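Local coordinates for undecaprenyl pyrophosphate synthase (Campylobacter jejuni, PDB 3UGS), which probably catalyses the magnesium-dependent condensation of isopentenyl diphosphate with allylic diphosphates to build long cis-polyprenyl chains such as undecaprenyl diphosphate, at residues S52-F57 / L126-A131; E87-N92 / E118-C123; I141-R146 / Q161-P166. All blocks are in the same frame, centred on the assembly; numbering follows the deposited sequence.

Interaction 1: S52-F57 / L126-A131; sequences SNLSLF and LCVNLA. With FFT ((2Z,6Z)-3,7,11-trimethyldodeca-2,6,10-trien-1-yl dihydrogen phosphate), chain C.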
loop_
_atom_site.group_PDB
_atom_site.type_symbol
_atom_site.label_atom_id
_atom_site.label_comp_id
_atom_site.label_asym_id
_atom_site.label_seq_id
_atom_site.Cartn_x
_atom_site.Cartn_y
_atom_site.Cartn_z
ATOM N N SER A 52 11.789 4.387 -16.877
ATOM C CA SER A 52 12.634 3.180 -17.143
ATOM C C SER A 52 11.880 1.860 -16.871
ATOM O O SER A 52 12.123 0.836 -17.484
ATOM C CB SER A 52 13.925 3.194 -16.346
ATOM O OG SER A 52 13.645 3.168 -14.963
ATOM N N ASN A 53 10.945 1.923 -15.950
ATOM C CA ASN A 53 10.251 0.717 -15.483
ATOM C C ASN A 53 8.759 0.872 -15.517
ATOM O O ASN A 53 8.218 1.861 -15.015
ATOM C CB ASN A 53 10.631 0.329 -14.059
ATOM C CG ASN A 53 11.900 -0.459 -13.995
ATOM O OD1 ASN A 53 11.848 -1.700 -13.844
ATOM N ND2 ASN A 53 13.039 0.222 -14.132
ATOM N N LEU A 54 8.137 -0.137 -16.105
ATOM C CA LEU A 54 6.697 -0.225 -16.222
ATOM C C LEU A 54 6.232 -1.555 -15.675
ATOM O O LEU A 54 6.608 -2.624 -16.166
ATOM C CB LEU A 54 6.224 -0.040 -17.660
ATOM C CG LEU A 54 4.744 -0.283 -17.911
ATOM C CD1 LEU A 54 3.872 0.829 -17.338
ATOM C CD2 LEU A 54 4.521 -0.468 -19.425
ATOM N N SER A 55 5.395 -1.454 -14.655
ATOM C CA SER A 55 4.969 -2.615 -13.901
ATOM C C SER A 55 3.506 -2.850 -14.091
ATOM O O SER A 55 2.679 -1.961 -13.910
ATOM C CB SER A 55 5.320 -2.500 -12.429
ATOM O OG SER A 55 6.730 -2.667 -12.227
ATOM N N LEU A 56 3.212 -4.088 -14.488
ATOM C CA LEU A 56 1.829 -4.500 -14.842
ATOM C C LEU A 56 1.391 -5.686 -14.034
ATOM O O LEU A 56 2.177 -6.542 -13.768
ATOM C CB LEU A 56 1.667 -4.824 -16.343
ATOM C CG LEU A 56 2.263 -3.765 -17.289
ATOM C CD1 LEU A 56 2.247 -4.323 -18.710
ATOM C CD2 LEU A 56 1.550 -2.389 -17.178
ATOM N N PHE A 57 0.117 -5.697 -13.676
ATOM C CA PHE A 57 -0.469 -6.722 -12.829
ATOM C C PHE A 57 -1.335 -7.654 -13.640
ATOM O O PHE A 57 -2.418 -7.318 -14.039
ATOM C CB PHE A 57 -1.319 -6.131 -11.684
ATOM C CG PHE A 57 -1.372 -7.003 -10.441
ATOM C CD1 PHE A 57 -0.867 -8.300 -10.440
ATOM C CD2 PHE A 57 -1.910 -6.518 -9.270
ATOM C CE1 PHE A 57 -0.900 -9.070 -9.281
ATOM C CE2 PHE A 57 -1.938 -7.282 -8.124
ATOM C CZ PHE A 57 -1.442 -8.552 -8.131
ATOM N N LEU A 126 13.226 0.154 -22.280
ATOM C CA LEU A 126 12.151 0.037 -21.302
ATOM C C LEU A 126 12.162 -1.360 -20.714
ATOM O O LEU A 126 12.406 -2.352 -21.431
ATOM C CB LEU A 126 10.787 0.314 -21.932
ATOM C CG LEU A 126 9.573 0.216 -21.030
ATOM C CD1 LEU A 126 9.695 1.211 -19.888
ATOM C CD2 LEU A 126 8.290 0.447 -21.806
ATOM N N CYS A 127 11.867 -1.417 -19.419
ATOM C CA CYS A 127 11.762 -2.673 -18.695
ATOM C C CYS A 127 10.324 -2.915 -18.195
ATOM O O CYS A 127 9.846 -2.246 -17.313
ATOM C CB CYS A 127 12.747 -2.738 -17.551
ATOM S SG CYS A 127 12.658 -4.341 -16.692
ATOM N N VAL A 128 9.660 -3.883 -18.816
ATOM C CA VAL A 128 8.304 -4.266 -18.466
ATOM C C VAL A 128 8.300 -5.401 -17.440
ATOM O O VAL A 128 8.625 -6.578 -17.719
ATOM C CB VAL A 128 7.478 -4.673 -19.674
ATOM C CG1 VAL A 128 6.094 -5.136 -19.211
ATOM C CG2 VAL A 128 7.377 -3.523 -20.664
ATOM N N ASN A 129 7.941 -5.004 -16.228
ATOM C CA ASN A 129 7.813 -5.930 -15.073
ATOM C C ASN A 129 6.384 -6.502 -14.999
ATOM O O ASN A 129 5.406 -5.788 -14.783
ATOM C CB ASN A 129 8.158 -5.262 -13.756
ATOM C CG ASN A 129 9.516 -4.596 -13.783
ATOM O OD1 ASN A 129 10.507 -5.250 -14.077
ATOM N ND2 ASN A 129 9.575 -3.301 -13.456
ATOM N N LEU A 130 6.316 -7.799 -15.208
ATOM C CA LEU A 130 5.037 -8.498 -15.291
ATOM C C LEU A 130 4.823 -9.349 -14.047
ATOM O O LEU A 130 5.529 -10.339 -13.797
ATOM C CB LEU A 130 4.954 -9.357 -16.562
ATOM C CG LEU A 130 3.551 -9.841 -16.973
ATOM C CD1 LEU A 130 2.600 -8.673 -17.289
ATOM C CD2 LEU A 130 3.650 -10.773 -18.182
ATOM N N ALA A 131 3.835 -8.935 -13.278
ATOM C CA ALA A 131 3.443 -9.625 -12.043
ATOM C C ALA A 131 2.447 -10.751 -12.277
ATOM O O ALA A 131 1.277 -10.540 -12.557
ATOM C CB ALA A 131 2.899 -8.632 -11.033
HETATM O O3 FFT C . -8.657 -4.752 -7.310
HETATM P P FFT C . -9.218 -5.627 -8.399
HETATM O O1 FFT C . -9.483 -4.884 -9.673
HETATM O O2 FFT C . -10.332 -6.508 -7.864
HETATM O O FFT C . -8.073 -6.686 -8.841
HETATM C C14 FFT C . -6.913 -6.258 -9.585
HETATM C C13 FFT C . -5.894 -7.371 -9.694
HETATM C C11 FFT C . -5.439 -7.820 -10.859
HETATM C C12 FFT C . -4.446 -8.919 -10.904
HETATM C C10 FFT C . -5.828 -7.177 -12.162
HETATM C C9 FFT C . -6.409 -8.164 -13.132
HETATM C C8 FFT C . -7.067 -7.421 -14.281
HETATM C C6 FFT C . -6.592 -7.499 -15.539
HETATM C C7 FFT C . -7.264 -6.782 -16.687
HETATM C C5 FFT C . -5.367 -8.326 -15.812
HETATM C C4 FFT C . -5.515 -8.849 -17.222
HETATM C C3 FFT C . -4.551 -9.973 -17.518
HETATM C C1 FFT C . -4.301 -10.303 -18.808
HETATM C C2 FFT C . -4.979 -9.552 -19.943
HETATM C C FFT C . -3.329 -11.428 -19.097
#
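Asn129 reaches across to Asn53 and Ser55 on the neighbouring strand, joining two adjacent inner strands of the parallel six-stranded sheet of the cis-prenyltransferase fold. Its ND2 gives one hydrogen to Asn53 OD1 (2.8 Å), in the carbonyl plane and on a lone pair, and the other to Ser55 OG (3.2 Å). The two amide planes lie only 22° apart, and both acceptors sit close to the plane of the Asn129 amide, so the pair of bonds fixes its rotation. Beneath this polar face the backbones pair in parallel register, for example through Leu54 N to Cys127 O (3.0 Å) and Leu56 N to Asn129 O (2.8 Å).

The other face is apolar: Leu56 CD1 packs on Val128 CG1 (4.0 Å) and Leu56 CB on Leu130 CD1, while Met39, Leu42 and Met43 of helix 34-48 lie against the leucines. Farther out, Ser55 OG is also hydrogen-bonded to His9 NE2, and strand 9-14 flanks 53-57 as strand 94-99 flanks 126-131. At the C-terminal end the polar face gives way to the ligand pocket. There the edge of the Phe57 ring meets Ala131 O, with Phe57 CD1 3.8 Å from Ala131 CB, and the ligand methyl C12 lies 3.6 Å above the ring plane, over its centre.

Interaction 2: E87-N92 / E118-C123; sequences EKFEKN and EKTKHC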
loop_
_atom_site.group_PDB
_atom_site.type_symbol
_atom_site.label_atom_id
_atom_site.label_comp_id
_atom_site.label_asym_id
_atom_site.label_seq_id
_atom_site.Cartn_x
_atom_site.Cartn_y
_atom_site.Cartn_z
ATOM N N GLU A 87 7.429 -11.758 -30.189
ATOM C CA GLU A 87 7.463 -11.168 -31.542
ATOM C C GLU A 87 8.077 -9.762 -31.572
ATOM O O GLU A 87 9.050 -9.466 -32.271
ATOM C CB GLU A 87 6.053 -11.112 -32.151
ATOM C CG GLU A 87 5.911 -10.132 -33.315
ATOM C CD GLU A 87 4.620 -10.315 -34.105
ATOM O OE1 GLU A 87 3.537 -9.891 -33.610
ATOM O OE2 GLU A 87 4.694 -10.873 -35.227
ATOM N N LYS A 88 7.459 -8.916 -30.775
ATOM C CA LYS A 88 7.652 -7.440 -30.844
ATOM C C LYS A 88 8.639 -6.824 -29.871
ATOM O O LYS A 88 9.051 -5.709 -30.076
ATOM C CB LYS A 88 6.316 -6.712 -30.679
ATOM C CG LYS A 88 5.357 -6.933 -31.851
ATOM C CD LYS A 88 4.017 -6.237 -31.666
ATOM C CE LYS A 88 3.087 -6.482 -32.857
ATOM N NZ LYS A 88 1.769 -5.811 -32.658
ATOM N N PHE A 89 9.050 -7.552 -28.842
ATOM C CA PHE A 89 9.807 -6.921 -27.708
ATOM C C PHE A 89 11.257 -6.549 -27.990
ATOM O O PHE A 89 11.658 -5.404 -27.793
ATOM C CB PHE A 89 9.740 -7.729 -26.416
ATOM C CG PHE A 89 8.712 -7.224 -25.434
ATOM C CD1 PHE A 89 8.930 -7.333 -24.061
ATOM C CD2 PHE A 89 7.528 -6.663 -25.870
ATOM C CE1 PHE A 89 7.993 -6.873 -23.158
ATOM C CE2 PHE A 89 6.588 -6.203 -24.967
ATOM C CZ PHE A 89 6.819 -6.314 -23.611
ATOM N N GLU A 90 12.047 -7.514 -28.417
ATOM C CA GLU A 90 13.522 -7.302 -28.500
ATOM C C GLU A 90 13.926 -6.388 -29.623
ATOM O O GLU A 90 14.972 -5.758 -29.565
ATOM C CB GLU A 90 14.333 -8.595 -28.576
ATOM C CG GLU A 90 14.770 -9.005 -29.971
ATOM C CD GLU A 90 16.282 -9.152 -30.102
ATOM O OE1 GLU A 90 16.820 -10.218 -29.693
ATOM O OE2 GLU A 90 16.921 -8.208 -30.642
ATOM N N LYS A 91 13.065 -6.321 -30.620
ATOM C CA LYS A 91 13.317 -5.482 -31.817
ATOM C C LYS A 91 12.944 -4.023 -31.524
ATOM O O LYS A 91 13.267 -3.104 -32.269
ATOM C CB LYS A 91 12.562 -5.998 -33.039
ATOM C CG LYS A 91 11.140 -5.490 -33.139
ATOM C CD LYS A 91 10.249 -6.413 -33.954
ATOM C CE LYS A 91 10.459 -6.190 -35.446
ATOM N NZ LYS A 91 9.661 -7.143 -36.269
ATOM N N ASN A 92 12.208 -3.854 -30.434
ATOM C CA ASN A 92 11.902 -2.509 -29.864
ATOM C C ASN A 92 12.719 -2.172 -28.622
ATOM O O ASN A 92 12.553 -1.127 -28.006
ATOM C CB ASN A 92 10.428 -2.342 -29.580
ATOM C CG ASN A 92 9.640 -1.940 -30.815
ATOM O OD1 ASN A 92 9.902 -0.902 -31.421
ATOM N ND2 ASN A 92 8.675 -2.767 -31.195
ATOM N N GLU A 118 14.810 -14.352 -21.600
ATOM C CA GLU A 118 16.165 -14.582 -22.127
ATOM C C GLU A 118 16.364 -13.773 -23.405
ATOM O O GLU A 118 17.363 -13.099 -23.599
ATOM C CB GLU A 118 16.408 -16.081 -22.409
ATOM N N LYS A 119 15.365 -13.823 -24.256
ATOM C CA LYS A 119 15.456 -13.142 -25.559
ATOM C C LYS A 119 15.565 -11.601 -25.411
ATOM O O LYS A 119 16.122 -10.891 -26.248
ATOM C CB LYS A 119 14.247 -13.488 -26.410
ATOM C CG LYS A 119 14.380 -13.135 -27.871
ATOM C CD LYS A 119 13.028 -13.238 -28.580
ATOM C CE LYS A 119 13.147 -12.919 -30.073
ATOM N NZ LYS A 119 11.888 -13.151 -30.834
ATOM N N THR A 120 14.996 -11.093 -24.335
ATOM C CA THR A 120 14.932 -9.634 -24.138
ATOM C C THR A 120 15.759 -9.138 -22.969
ATOM O O THR A 120 15.722 -7.964 -22.632
ATOM C CB THR A 120 13.505 -9.169 -23.909
ATOM O OG1 THR A 120 13.032 -9.725 -22.685
ATOM C CG2 THR A 120 12.627 -9.575 -25.081
ATOM N N LYS A 121 16.527 -10.060 -22.392
ATOM C CA LYS A 121 17.327 -9.800 -21.149
ATOM C C LYS A 121 18.207 -8.566 -21.249
ATOM O O LYS A 121 18.470 -7.874 -20.265
ATOM C CB LYS A 121 18.240 -10.993 -20.776
ATOM N N HIS A 122 18.639 -8.303 -22.469
ATOM C CA HIS A 122 19.633 -7.230 -22.732
ATOM C C HIS A 122 19.054 -5.883 -23.138
ATOM O O HIS A 122 19.754 -4.881 -23.240
ATOM C CB HIS A 122 20.667 -7.711 -23.748
ATOM C CG HIS A 122 21.467 -8.911 -23.261
ATOM N ND1 HIS A 122 21.731 -9.124 -21.941
ATOM C CD2 HIS A 122 22.047 -9.982 -23.956
ATOM C CE1 HIS A 122 22.438 -10.271 -21.804
ATOM N NE2 HIS A 122 22.635 -10.791 -23.039
ATOM N N CYS A 123 17.751 -5.871 -23.324
ATOM C CA CYS A 123 17.036 -4.697 -23.865
ATOM C C CYS A 123 17.114 -3.499 -22.905
ATOM O O CYS A 123 16.866 -3.592 -21.730
ATOM C CB CYS A 123 15.602 -5.021 -24.272
ATOM S SG CYS A 123 15.543 -6.104 -25.715
#
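Phe89 and Thr120 meet through their aliphatic parts, with CB of Phe89 3.7 Å from Thr120 CG2. The methyl group lies at the edge of the phenyl ring, near its plane. Thr120 is turned with CG2 anti to its carbonyl carbon, beside the backbone N, which leaves OG1 between N and the carbonyl carbon (chi1 65°); that hydroxyl is tied instead to Val116 O and Leu96 N.

Glu90 CB faces the Lys119 carbonyl, 3.7 Å from the O atom, and also approaches Thr120 CG2. The chain then bends at chi2 (122°), and the carboxylate stays 5.9 Å from the Lys119 ammonium, measured from OE1 to NZ, too far for a salt bridge; Lys119 NZ bonds to Leu86 O. Beside these, Cys123 SG comes to 3.6 Å from Glu90 CA.

Each segment closes a type I beta turn, Phe89 to Asn92 and Thr120 to Cys123, the second held by Cys123 N to Thr120 O (3.0 Å). The contact is plain surface packing between the C-terminal ends of helices 68-88 and 107-120, where the backbone turns after each helix and leads on toward a strand of the parallel sheet, as expected in an alpha/beta fold.

Interaction 3: I141-R146 / Q161-P166; sequences IRAAKR and QNLDLP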
loop_
_atom_site.group_PDB
_atom_site.type_symbol
_atom_site.label_atom_id
_atom_site.label_comp_id
_atom_site.label_asym_id
_atom_site.label_seq_id
_atom_site.Cartn_x
_atom_site.Cartn_y
_atom_site.Cartn_z
ATOM N N ILE A 141 7.605 -11.926 2.025
ATOM C CA ILE A 141 8.034 -13.160 2.766
ATOM C C ILE A 141 9.232 -13.803 2.094
ATOM O O ILE A 141 10.193 -14.186 2.720
ATOM C CB ILE A 141 6.910 -14.209 2.930
ATOM C CG1 ILE A 141 6.331 -14.134 4.351
ATOM C CG2 ILE A 141 7.497 -15.626 2.917
ATOM C CD1 ILE A 141 5.561 -12.915 4.740
ATOM N N ARG A 142 9.156 -13.882 0.789
ATOM C CA ARG A 142 10.222 -14.458 -0.023
ATOM C C ARG A 142 11.504 -13.630 0.089
ATOM O O ARG A 142 12.616 -14.141 0.080
ATOM C CB ARG A 142 9.798 -14.643 -1.502
ATOM C CG ARG A 142 8.655 -15.673 -1.640
ATOM C CD ARG A 142 8.397 -16.242 -3.030
ATOM N NE ARG A 142 7.681 -15.233 -3.822
ATOM C CZ ARG A 142 8.254 -14.402 -4.676
ATOM N NH1 ARG A 142 7.525 -13.462 -5.279
ATOM N NH2 ARG A 142 9.549 -14.509 -4.923
ATOM N N ALA A 143 11.337 -12.333 0.195
ATOM C CA ALA A 143 12.504 -11.450 0.306
ATOM C C ALA A 143 13.195 -11.644 1.649
ATOM O O ALA A 143 14.432 -11.657 1.740
ATOM C CB ALA A 143 12.118 -10.025 0.135
ATOM N N ALA A 144 12.375 -11.817 2.684
ATOM C CA ALA A 144 12.872 -12.028 4.067
ATOM C C ALA A 144 13.668 -13.361 4.194
ATOM O O ALA A 144 14.623 -13.469 4.934
ATOM C CB ALA A 144 11.735 -12.018 5.079
ATOM N N LYS A 145 13.218 -14.370 3.485
ATOM C CA LYS A 145 13.896 -15.666 3.509
ATOM C C LYS A 145 15.241 -15.595 2.782
ATOM O O LYS A 145 16.205 -16.208 3.197
ATOM C CB LYS A 145 13.027 -16.752 2.905
ATOM C CG LYS A 145 11.768 -16.985 3.711
ATOM C CD LYS A 145 10.781 -17.800 2.902
ATOM C CE LYS A 145 10.147 -18.899 3.739
ATOM N NZ LYS A 145 9.561 -19.903 2.803
ATOM N N ARG A 146 15.262 -14.865 1.681
ATOM C CA ARG A 146 16.494 -14.650 0.924
ATOM C C ARG A 146 17.573 -13.946 1.772
ATOM O O ARG A 146 18.779 -14.204 1.657
ATOM C CB ARG A 146 16.265 -13.806 -0.327
ATOM C CG ARG A 146 15.558 -14.497 -1.457
ATOM C CD ARG A 146 15.096 -13.446 -2.497
ATOM N NE ARG A 146 14.546 -14.086 -3.680
ATOM C CZ ARG A 146 13.590 -13.591 -4.450
ATOM N NH1 ARG A 146 13.052 -12.386 -4.199
ATOM N NH2 ARG A 146 13.168 -14.318 -5.475
ATOM N N GLN A 161 16.317 -4.848 -1.070
ATOM C CA GLN A 161 17.260 -5.312 -2.124
ATOM C C GLN A 161 17.020 -6.776 -2.527
ATOM O O GLN A 161 17.534 -7.257 -3.508
ATOM C CB GLN A 161 18.732 -5.149 -1.723
ATOM C CG GLN A 161 19.168 -3.701 -1.606
ATOM C CD GLN A 161 18.612 -2.821 -2.750
ATOM O OE1 GLN A 161 17.841 -1.839 -2.501
ATOM N NE2 GLN A 161 19.011 -3.143 -4.017
ATOM N N ASN A 162 16.268 -7.475 -1.729
ATOM C CA ASN A 162 15.959 -8.885 -2.010
ATOM C C ASN A 162 14.549 -9.157 -2.511
ATOM O O ASN A 162 14.166 -10.315 -2.765
ATOM C CB ASN A 162 16.300 -9.793 -0.824
ATOM C CG ASN A 162 17.799 -10.028 -0.702
ATOM O OD1 ASN A 162 18.354 -10.864 -1.438
ATOM N ND2 ASN A 162 18.467 -9.277 0.190
ATOM N N LEU A 163 13.792 -8.082 -2.664
ATOM C CA LEU A 163 12.472 -8.177 -3.299
ATOM C C LEU A 163 12.657 -8.662 -4.732
ATOM O O LEU A 163 13.712 -8.547 -5.301
ATOM C CB LEU A 163 11.702 -6.868 -3.261
ATOM C CG LEU A 163 11.163 -6.393 -1.915
ATOM C CD1 LEU A 163 10.856 -4.906 -2.013
ATOM C CD2 LEU A 163 9.943 -7.202 -1.496
ATOM N N ASP A 164 11.614 -9.281 -5.282
ATOM C CA ASP A 164 11.598 -9.646 -6.723
ATOM C C ASP A 164 11.869 -8.383 -7.548
ATOM O O ASP A 164 12.462 -8.433 -8.606
ATOM C CB ASP A 164 10.246 -10.182 -7.167
ATOM C CG ASP A 164 10.029 -11.625 -6.794
ATOM O OD1 ASP A 164 10.955 -12.292 -6.248
ATOM O OD2 ASP A 164 8.904 -12.115 -7.084
ATOM N N LEU A 165 11.365 -7.263 -7.033
ATOM C CA LEU A 165 11.476 -5.941 -7.674
ATOM C C LEU A 165 11.815 -4.843 -6.674
ATOM O O LEU A 165 10.944 -4.170 -6.146
ATOM C CB LEU A 165 10.198 -5.588 -8.442
ATOM C CG LEU A 165 10.217 -4.302 -9.273
ATOM C CD1 LEU A 165 11.279 -4.304 -10.354
ATOM C CD2 LEU A 165 8.836 -4.126 -9.861
ATOM N N PRO A 166 13.116 -4.624 -6.453
ATOM C CA PRO A 166 13.598 -3.675 -5.443
ATOM C C PRO A 166 13.203 -2.213 -5.606
ATOM O O PRO A 166 13.220 -1.438 -4.630
ATOM C CB PRO A 166 15.129 -3.819 -5.551
ATOM C CG PRO A 166 15.357 -5.184 -6.121
ATOM C CD PRO A 166 14.242 -5.314 -7.121
#
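Asn162 meets helix 136-149 with both its backbone and its side chain. Its carbonyl O accepts a hydrogen bond from Arg146 NH1 (2.8 Å), with the donor tilted 17° from the carbonyl plane, and the same oxygen lies 3.6 Å from Ala143 CB. The side chains of Arg146 and Asn162 run alongside one another, pointing in opposite senses, which brings Arg146 CB to 3.8 Å from Asn162 OD1. The Asn162 amide finds its main partner elsewhere, in a bond from ND2 to Asn158 O.

Leu163 follows, its CB directed away from the helix. Nevertheless CD2 touches Ala143 CB at 3.9 Å, and the side chain also touches Glu139 and Trp187. The segment belongs to the connection that leaves helix 156-161 and leads to strand 171-175 of the central parallel sheet, so these contacts join a helix-to-strand connection of the alpha/beta fold to helix 136-149. That helix also packs through Ala144 and Lys145 against Leu154 of the second subunit.

At Asp164 the contact becomes ionic, with two arginines one helical turn apart forming a salt-bridge network around one carboxylate. Arg142 takes it end-on with one nitrogen for each oxygen: NH1 meets OD2 (2.6 Å) from above the carboxylate plane, while NH2 reaches OD1 on the syn side, somewhat out of that plane. Arg146, extended from CG to NE, directs both terminal nitrogens at OD1 alone, NH1 (2.9 Å) from the anti side, again somewhat out of plane, and NH2 nearly along the C-O axis. OD1 thus accepts three N-H groups, which would probably stabilise its negative charge. Asp164 OD2 has a further donor in Gly100 N, and Arg142 NE is paired with Asp138.

Interaction 1 lies at the heart of the chain, its centre about 4 Å from the chain centre, whereas interactions 2 and 3 are centred some 17 and 16 Å from it. The central contact joins adjacent strands by regular backbone bonding and reaches the ligand; interaction 2 is van der Waals packing at the surface, and interaction 3 is partly buried and largely ionic. Strand 126-134 of interaction 1 follows helix 107-120 of interaction 2 and leads into helix 136-149 of interaction 3. Phe89 CZ rests on Val128 CG2 (4.1 Å), and Leu165 touches the sheet's polar face at Ser55 and Asn129. Interactions 2 and 3 do not meet, their nearest atoms being about 13 Å apart.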